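Putative oxidoreductase (Thermus thermophilus, PDB 2ISM) is a putative oxidoreductase of undetermined function that folds as a six-bladed beta-propeller and contains a bound calcium ion. Local coordinates at residues Q162-L167 with R190-E195; L291-E296 with L305-A310; V330-R335 with P343-V348. One frame throughout, in Å; residues are numbered along the deposited sequence.

Interaction 1. Residues Q162-L167 with R190-E195; sequences QDLASL and RGARPE
Backbone pairing between L164 and R193 joins two loops of one beta-propeller blade: R193 N donates to L164 O at 2.9 Å and almost straight (176°). Loop 162-167 precedes strand 170-174 and loop 190-195 leads into its antiparallel neighbour 196-199. The acceptor sits in a type I turn from D163 to S166, where D163 OD1 takes the N-H of A165 in an Asx turn; K170 NZ bonds to D163 O and S166 O. Beside the backbone bond, L164 CB packs on A192 CB at 3.8 Å. R193 carries most of the side-chain contact. R193 CG passes 3.4 Å from A165 O; beyond it, bends at chi2 (-61°) and chi3 turn the chain so that the guanidinium lies against L167. L167 CD2 stands 3.6 Å above the guanidinium plane, over its centre, while L167 CD1 faces the two terminal nitrogens. E195 grips the same guanidinium side-on, a two-pronged salt bridge that would limit its rotation beneath the leucine. R193 NE reaches E195 OE1 at 3.0 Å; R193 NH2 meets E195 OE2 at 2.9 Å, with the oxygen in the guanidinium plane.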
# COMPACT_ATOMS: atom_id res chain seq x y z
N GLN B 162 12.84 2.86 -35.27
CA GLN B 162 11.78 3.27 -36.20
C GLN B 162 11.51 2.24 -37.29
O GLN B 162 10.56 2.37 -38.06
CB GLN B 162 12.15 4.61 -36.85
CG GLN B 162 12.16 5.80 -35.91
CD GLN B 162 10.79 6.07 -35.31
OE1 GLN B 162 9.78 6.07 -36.02
NE2 GLN B 162 10.75 6.32 -34.01
N ASP B 163 12.36 1.22 -37.35
CA ASP B 163 12.25 0.17 -38.36
C ASP B 163 11.32 -0.96 -37.90
O ASP B 163 11.68 -1.75 -37.04
CB ASP B 163 13.65 -0.37 -38.65
CG ASP B 163 13.68 -1.36 -39.80
OD1 ASP B 163 12.61 -1.67 -40.38
OD2 ASP B 163 14.79 -1.83 -40.13
N LEU B 164 10.13 -1.04 -38.48
CA LEU B 164 9.19 -2.09 -38.11
C LEU B 164 9.73 -3.49 -38.40
O LEU B 164 9.23 -4.48 -37.87
CB LEU B 164 7.85 -1.91 -38.82
CG LEU B 164 6.96 -0.78 -38.29
CD1 LEU B 164 5.69 -0.70 -39.13
CD2 LEU B 164 6.63 -1.02 -36.83
N ALA B 165 10.75 -3.57 -39.26
CA ALA B 165 11.35 -4.84 -39.62
C ALA B 165 12.39 -5.31 -38.60
O ALA B 165 12.86 -6.45 -38.66
CB ALA B 165 11.99 -4.74 -41.00
N SER B 166 12.74 -4.42 -37.67
CA SER B 166 13.71 -4.75 -36.63
C SER B 166 13.06 -4.99 -35.27
O SER B 166 12.13 -4.29 -34.90
CB SER B 166 14.74 -3.63 -36.50
OG SER B 166 15.61 -3.86 -35.40
N LEU B 167 13.56 -5.98 -34.54
CA LEU B 167 13.02 -6.29 -33.21
C LEU B 167 13.63 -5.36 -32.15
O LEU B 167 13.27 -5.44 -30.98
CB LEU B 167 13.33 -7.74 -32.82
CG LEU B 167 12.69 -8.89 -33.61
CD1 LEU B 167 13.25 -10.22 -33.10
CD2 LEU B 167 11.18 -8.84 -33.43
N ARG B 190 3.12 -5.93 -44.41
CA ARG B 190 4.29 -6.58 -45.00
C ARG B 190 5.55 -5.84 -44.55
O ARG B 190 5.53 -4.62 -44.39
CB ARG B 190 4.20 -6.55 -46.53
CG ARG B 190 5.43 -7.09 -47.24
CD ARG B 190 5.45 -6.67 -48.70
NE ARG B 190 6.68 -7.10 -49.38
CZ ARG B 190 7.05 -6.68 -50.58
NH1 ARG B 190 6.30 -5.83 -51.26
NH2 ARG B 190 8.19 -7.12 -51.12
N GLY B 191 6.63 -6.58 -44.35
CA GLY B 191 7.88 -5.96 -43.93
C GLY B 191 7.95 -5.61 -42.46
O GLY B 191 8.97 -5.12 -41.98
N ALA B 192 6.88 -5.87 -41.72
CA ALA B 192 6.86 -5.57 -40.29
C ALA B 192 6.89 -6.84 -39.45
O ALA B 192 6.25 -7.83 -39.79
CB ALA B 192 5.63 -4.74 -39.95
N ARG B 193 7.65 -6.81 -38.35
CA ARG B 193 7.72 -7.95 -37.44
C ARG B 193 6.38 -8.01 -36.70
O ARG B 193 6.01 -7.06 -36.01
CB ARG B 193 8.86 -7.78 -36.43
CG ARG B 193 10.27 -7.92 -37.01
CD ARG B 193 10.51 -9.30 -37.61
NE ARG B 193 10.30 -10.40 -36.66
CZ ARG B 193 11.26 -11.23 -36.25
NH1 ARG B 193 12.50 -11.10 -36.70
NH2 ARG B 193 10.97 -12.21 -35.40
N PRO B 194 5.64 -9.12 -36.84
CA PRO B 194 4.35 -9.25 -36.17
C PRO B 194 4.41 -9.22 -34.64
O PRO B 194 3.39 -9.03 -33.98
CB PRO B 194 3.81 -10.57 -36.73
CG PRO B 194 5.06 -11.37 -36.94
CD PRO B 194 6.00 -10.35 -37.56
N GLU B 195 5.60 -9.41 -34.08
CA GLU B 195 5.76 -9.40 -32.63
C GLU B 195 5.72 -7.99 -32.03
O GLU B 195 5.49 -7.83 -30.83
CB GLU B 195 7.09 -10.05 -32.23
CG GLU B 195 7.26 -11.50 -32.71
CD GLU B 195 7.85 -11.60 -34.10
OE1 GLU B 195 7.88 -10.58 -34.82
OE2 GLU B 195 8.30 -12.70 -34.47

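Interaction 2. Residues L291-E296 with L305-A310; sequences LRLVLE and LRVETA
R292 and E308 face each other as an antiparallel hydrogen-bonded pair in the beta hairpin formed by strands 289-298 and 301-312, the second of which is the outermost strand of its propeller blade. R292 N bonds to E308 O at 2.7 Å, and E308 N returns a bond to R292 O at 2.9 Å. Their side chains meet on the same face of the sheet. R292 NH1 makes a weak, bent hydrogen bond to E308 OE1 at 3.1 Å, part of a salt bridge in which the guanidinium and carboxylate planes stand nearly perpendicular (87°). A310 CB lies over one face of the R292 guanidinium, offset toward its rim. On the same face of the sheet, R306 CG lies between its backbone N and carbonyl carbon (chi1 61°), 3.5 Å from V294 CG2. That methyl also stands 3.7 Å above the centre of the R306 guanidinium plane. On the opposite face of the sheet, V307 CG1 touches L291 CD1 at 4.0 Å and also rests beside L293 CD1. Further along, L305 N bonds to V294 O, and L305 packs its methyls on E296, whose OE2 is engaged by R303 in a salt bridge.

E308 is shared: R306 NE, two residues back on the same strand, meets E308 OE2 at 2.9 Å, which makes a three-residue ionic network. The next shell surrounds R292. K212 of the second subunit packs on it, and from the neighbouring strand 279-284 Y281 OH bonds to R292 NE.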
# COMPACT_ATOMS: atom_id res chain seq x y z
N LEU B 291 11.93 6.96 -6.86
CA LEU B 291 11.01 8.09 -6.92
C LEU B 291 9.56 7.64 -6.95
O LEU B 291 9.23 6.57 -7.46
CB LEU B 291 11.31 8.96 -8.14
CG LEU B 291 12.73 9.53 -8.24
CD1 LEU B 291 12.84 10.43 -9.46
CD2 LEU B 291 13.07 10.31 -6.98
N ARG B 292 8.70 8.48 -6.38
CA ARG B 292 7.27 8.23 -6.33
C ARG B 292 6.60 9.28 -7.20
O ARG B 292 6.78 10.48 -6.99
CB ARG B 292 6.77 8.37 -4.88
CG ARG B 292 5.27 8.21 -4.71
CD ARG B 292 4.80 8.64 -3.32
NE ARG B 292 5.29 7.76 -2.26
CZ ARG B 292 6.23 8.09 -1.38
NH1 ARG B 292 6.79 9.29 -1.42
NH2 ARG B 292 6.61 7.22 -0.46
N LEU B 293 5.86 8.84 -8.21
CA LEU B 293 5.16 9.75 -9.10
C LEU B 293 3.68 9.77 -8.72
O LEU B 293 3.01 8.74 -8.77
CB LEU B 293 5.32 9.32 -10.57
CG LEU B 293 6.58 9.74 -11.32
CD1 LEU B 293 7.83 9.24 -10.61
CD2 LEU B 293 6.52 9.18 -12.73
N VAL B 294 3.19 10.94 -8.32
CA VAL B 294 1.80 11.08 -7.94
C VAL B 294 1.00 11.43 -9.19
O VAL B 294 1.23 12.47 -9.81
CB VAL B 294 1.62 12.19 -6.88
CG1 VAL B 294 0.17 12.23 -6.42
CG2 VAL B 294 2.56 11.94 -5.71
N LEU B 295 0.07 10.56 -9.55
CA LEU B 295 -0.73 10.76 -10.75
C LEU B 295 -2.13 11.30 -10.51
O LEU B 295 -2.74 11.09 -9.46
CB LEU B 295 -0.85 9.44 -11.51
CG LEU B 295 0.43 8.62 -11.73
CD1 LEU B 295 0.08 7.34 -12.47
CD2 LEU B 295 1.44 9.44 -12.50
N GLU B 296 -2.63 12.02 -11.51
CA GLU B 296 -3.97 12.58 -11.48
C GLU B 296 -4.55 12.39 -12.87
O GLU B 296 -3.89 12.66 -13.87
CB GLU B 296 -3.93 14.07 -11.14
CG GLU B 296 -5.29 14.74 -11.24
CD GLU B 296 -5.30 16.16 -10.71
OE1 GLU B 296 -5.05 16.34 -9.50
OE2 GLU B 296 -5.54 17.10 -11.50
N LEU B 305 1.29 14.90 -10.89
CA LEU B 305 1.05 16.04 -10.02
C LEU B 305 2.36 16.45 -9.37
O LEU B 305 2.75 17.62 -9.42
CB LEU B 305 0.06 15.67 -8.91
CG LEU B 305 -1.43 15.64 -9.26
CD1 LEU B 305 -2.21 15.16 -8.05
CD2 LEU B 305 -1.89 17.03 -9.69
N ARG B 306 3.04 15.49 -8.77
CA ARG B 306 4.31 15.75 -8.11
C ARG B 306 5.19 14.50 -8.04
O ARG B 306 4.70 13.38 -8.13
CB ARG B 306 4.08 16.29 -6.70
CG ARG B 306 3.33 15.34 -5.77
CD ARG B 306 3.27 15.88 -4.35
NE ARG B 306 2.60 14.96 -3.44
CZ ARG B 306 1.29 14.72 -3.44
NH1 ARG B 306 0.50 15.34 -4.31
NH2 ARG B 306 0.77 13.85 -2.58
N VAL B 307 6.48 14.72 -7.87
CA VAL B 307 7.45 13.64 -7.77
C VAL B 307 8.12 13.74 -6.40
O VAL B 307 8.56 14.82 -6.00
CB VAL B 307 8.53 13.75 -8.87
CG1 VAL B 307 9.52 12.60 -8.76
CG2 VAL B 307 7.86 13.75 -10.24
N GLU B 308 8.18 12.63 -5.68
CA GLU B 308 8.79 12.60 -4.36
C GLU B 308 9.81 11.47 -4.26
O GLU B 308 9.71 10.47 -4.95
CB GLU B 308 7.72 12.40 -3.29
CG GLU B 308 6.50 13.31 -3.44
CD GLU B 308 5.45 13.07 -2.37
OE1 GLU B 308 5.16 11.89 -2.07
OE2 GLU B 308 4.89 14.05 -1.85
N THR B 309 10.80 11.64 -3.38
CA THR B 309 11.80 10.60 -3.18
C THR B 309 11.28 9.65 -2.11
O THR B 309 10.98 10.07 -1.00
CB THR B 309 13.14 11.20 -2.71
OG1 THR B 309 13.69 12.00 -3.76
CG2 THR B 309 14.12 10.09 -2.35
N ALA B 310 11.16 8.38 -2.47
CA ALA B 310 10.65 7.37 -1.54
C ALA B 310 11.78 6.58 -0.87
O ALA B 310 11.58 5.99 0.19
CB ALA B 310 9.71 6.41 -2.27

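Interaction 3. Residues V330-R335 with P343-V348; sequences VTTSNR and PGDDRV
T331 and V348 form an antiparallel non-hydrogen-bonded pair where strand 328-332 meets the start of strand 348-351, and T332 N bonds to R347 O at 3.1 Å. Beyond this point the strand pairing stops, and the buried side chain of D346 lies between the segments. D346 CB comes within 3.9 Å of T332 O. D346 CG lies 3.4 Å from T332 O, beside the loop that follows the strand. At the tip the two oxygens part. D346 OD1 lies 2.8 Å from the backbone N of N334. D346 OD2 accepts from R335 N at 3.1 Å, on the syn side and 32° out of the carboxylate plane; a second backbone N-H, that of V32, also reaches OD2. R335 CG, anti to its carbonyl carbon (chi1 -59°), packs beside D346 OD2. The R335 guanidinium does not touch the carboxylate (R335 NE to D346 OD2 4.9 Å), so any attraction is probably long-range; R335 NH1 makes weak hydrogen bonds to L30 O and G29 O.

Alongside, a water donates to D345 OD1 at 2.6 Å and accepts from R347 NH1 at 2.9 Å. D345 OD2 is taken by R342 N. R347 is held on several sides: NH2 bonds to P343 O, G344 O lies over the centre of one guanidinium face, and NE forms a salt bridge with E25 on strand 23-27. Strand 23-27 is the outermost strand of this sheet, antiparallel to 348-351, so N- and C-terminal parts of the chain share one blade, the Velcro-like closure of a propeller ring. Past the strand end, the D346 carboxylate links the two segments by accepting backbone N-H groups, its OD2 receiving both R335 N and V32 N.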
# COMPACT_ATOMS: atom_id res chain seq x y z
N VAL B 330 12.83 -4.01 -3.99
CA VAL B 330 13.74 -3.26 -4.84
C VAL B 330 15.12 -3.90 -4.79
O VAL B 330 15.49 -4.49 -3.78
CB VAL B 330 13.84 -1.79 -4.37
CG1 VAL B 330 14.86 -1.04 -5.20
CG2 VAL B 330 12.47 -1.11 -4.47
N THR B 331 15.87 -3.81 -5.88
CA THR B 331 17.22 -4.37 -5.90
C THR B 331 18.22 -3.26 -6.21
O THR B 331 17.88 -2.26 -6.85
CB THR B 331 17.39 -5.48 -6.96
OG1 THR B 331 17.32 -4.91 -8.28
CG2 THR B 331 16.31 -6.53 -6.80
N THR B 332 19.46 -3.43 -5.74
CA THR B 332 20.50 -2.44 -5.98
C THR B 332 21.36 -2.89 -7.15
O THR B 332 21.43 -4.08 -7.48
CB THR B 332 21.38 -2.24 -4.73
OG1 THR B 332 22.02 -3.48 -4.39
CG2 THR B 332 20.53 -1.80 -3.55
N SER B 333 22.01 -1.93 -7.80
CA SER B 333 22.83 -2.23 -8.97
C SER B 333 24.27 -1.76 -8.89
O SER B 333 24.97 -1.72 -9.90
CB SER B 333 22.07 -1.78 -10.22
OG SER B 333 22.65 -2.30 -11.40
N ASN B 334 24.70 -1.42 -7.68
CA ASN B 334 26.05 -0.93 -7.43
C ASN B 334 27.24 -1.67 -8.04
O ASN B 334 28.32 -1.09 -8.18
CB ASN B 334 26.25 -0.80 -5.92
CG ASN B 334 25.18 0.06 -5.29
OD1 ASN B 334 24.58 -0.31 -4.28
ND2 ASN B 334 24.94 1.21 -5.89
N ARG B 335 27.03 -2.93 -8.40
CA ARG B 335 28.11 -3.72 -8.98
C ARG B 335 28.01 -3.89 -10.49
O ARG B 335 28.67 -4.76 -11.06
CB ARG B 335 28.15 -5.09 -8.30
CG ARG B 335 28.37 -5.02 -6.79
CD ARG B 335 28.28 -6.38 -6.13
NE ARG B 335 29.30 -7.31 -6.62
CZ ARG B 335 29.38 -8.59 -6.28
NH1 ARG B 335 28.50 -9.10 -5.43
NH2 ARG B 335 30.33 -9.36 -6.78
N PRO B 343 30.64 -3.30 0.84
CA PRO B 343 30.39 -4.59 1.48
C PRO B 343 28.93 -5.04 1.48
O PRO B 343 28.03 -4.27 1.81
CB PRO B 343 30.92 -4.38 2.89
CG PRO B 343 32.11 -3.52 2.63
CD PRO B 343 31.55 -2.49 1.67
N GLY B 344 28.71 -6.30 1.11
CA GLY B 344 27.37 -6.86 1.06
C GLY B 344 26.53 -6.29 -0.08
O GLY B 344 25.36 -6.63 -0.22
N ASP B 345 27.15 -5.46 -0.91
CA ASP B 345 26.43 -4.84 -2.01
C ASP B 345 25.61 -5.65 -2.98
O ASP B 345 25.88 -6.82 -3.27
CB ASP B 345 27.33 -3.98 -2.88
CG ASP B 345 26.96 -2.53 -2.79
OD1 ASP B 345 25.79 -2.25 -2.44
OD2 ASP B 345 27.81 -1.67 -3.08
N ASP B 346 24.61 -4.96 -3.50
CA ASP B 346 23.59 -5.49 -4.38
C ASP B 346 22.48 -6.39 -3.93
O ASP B 346 22.25 -7.51 -4.40
CB ASP B 346 24.19 -6.07 -5.66
CG ASP B 346 24.57 -4.96 -6.63
OD1 ASP B 346 24.43 -3.79 -6.21
OD2 ASP B 346 24.99 -5.23 -7.77
N ARG B 347 21.84 -5.85 -2.91
CA ARG B 347 20.81 -6.52 -2.16
C ARG B 347 19.42 -6.42 -2.73
O ARG B 347 19.14 -5.61 -3.62
CB ARG B 347 20.76 -5.76 -0.83
CG ARG B 347 22.10 -5.44 -0.17
CD ARG B 347 21.86 -4.53 1.04
NE ARG B 347 22.93 -4.59 2.03
CZ ARG B 347 24.15 -4.08 1.86
NH1 ARG B 347 24.46 -3.46 0.73
NH2 ARG B 347 25.05 -4.21 2.82
N VAL B 348 18.57 -7.26 -2.18
CA VAL B 348 17.16 -7.27 -2.50
C VAL B 348 16.61 -6.59 -1.25
O VAL B 348 16.84 -7.07 -0.14
CB VAL B 348 16.61 -8.69 -2.58
CG1 VAL B 348 15.09 -8.66 -2.64
CG2 VAL B 348 17.17 -9.40 -3.81
O HOH W 1 23.32 -2.68 -1.83

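Overall arrangement
The three contacts follow one another along the chain without interleaving, each in a different blade of the six-bladed propeller. Interaction 1 ties loops at strands 170-174 and 196-199, interaction 2 lies in the hairpin of the blade that runs from strand 270-276 to strand 301-312, and interaction 3 belongs to the closing blade, which combines strand 23-27 with the chain's last three strands. Interactions 2 and 3 are closer, with centres about 24 Å apart; interaction 1 lies about 35 Å and 37 Å from them, centre to centre. Q162, beside interaction 1, bonds to N242 and W245, which flank calcium ligand Y243 in sequence. Interactions 1 and 3 lie on opposite sides of the chain's centre, so the contacts are spread around the ring.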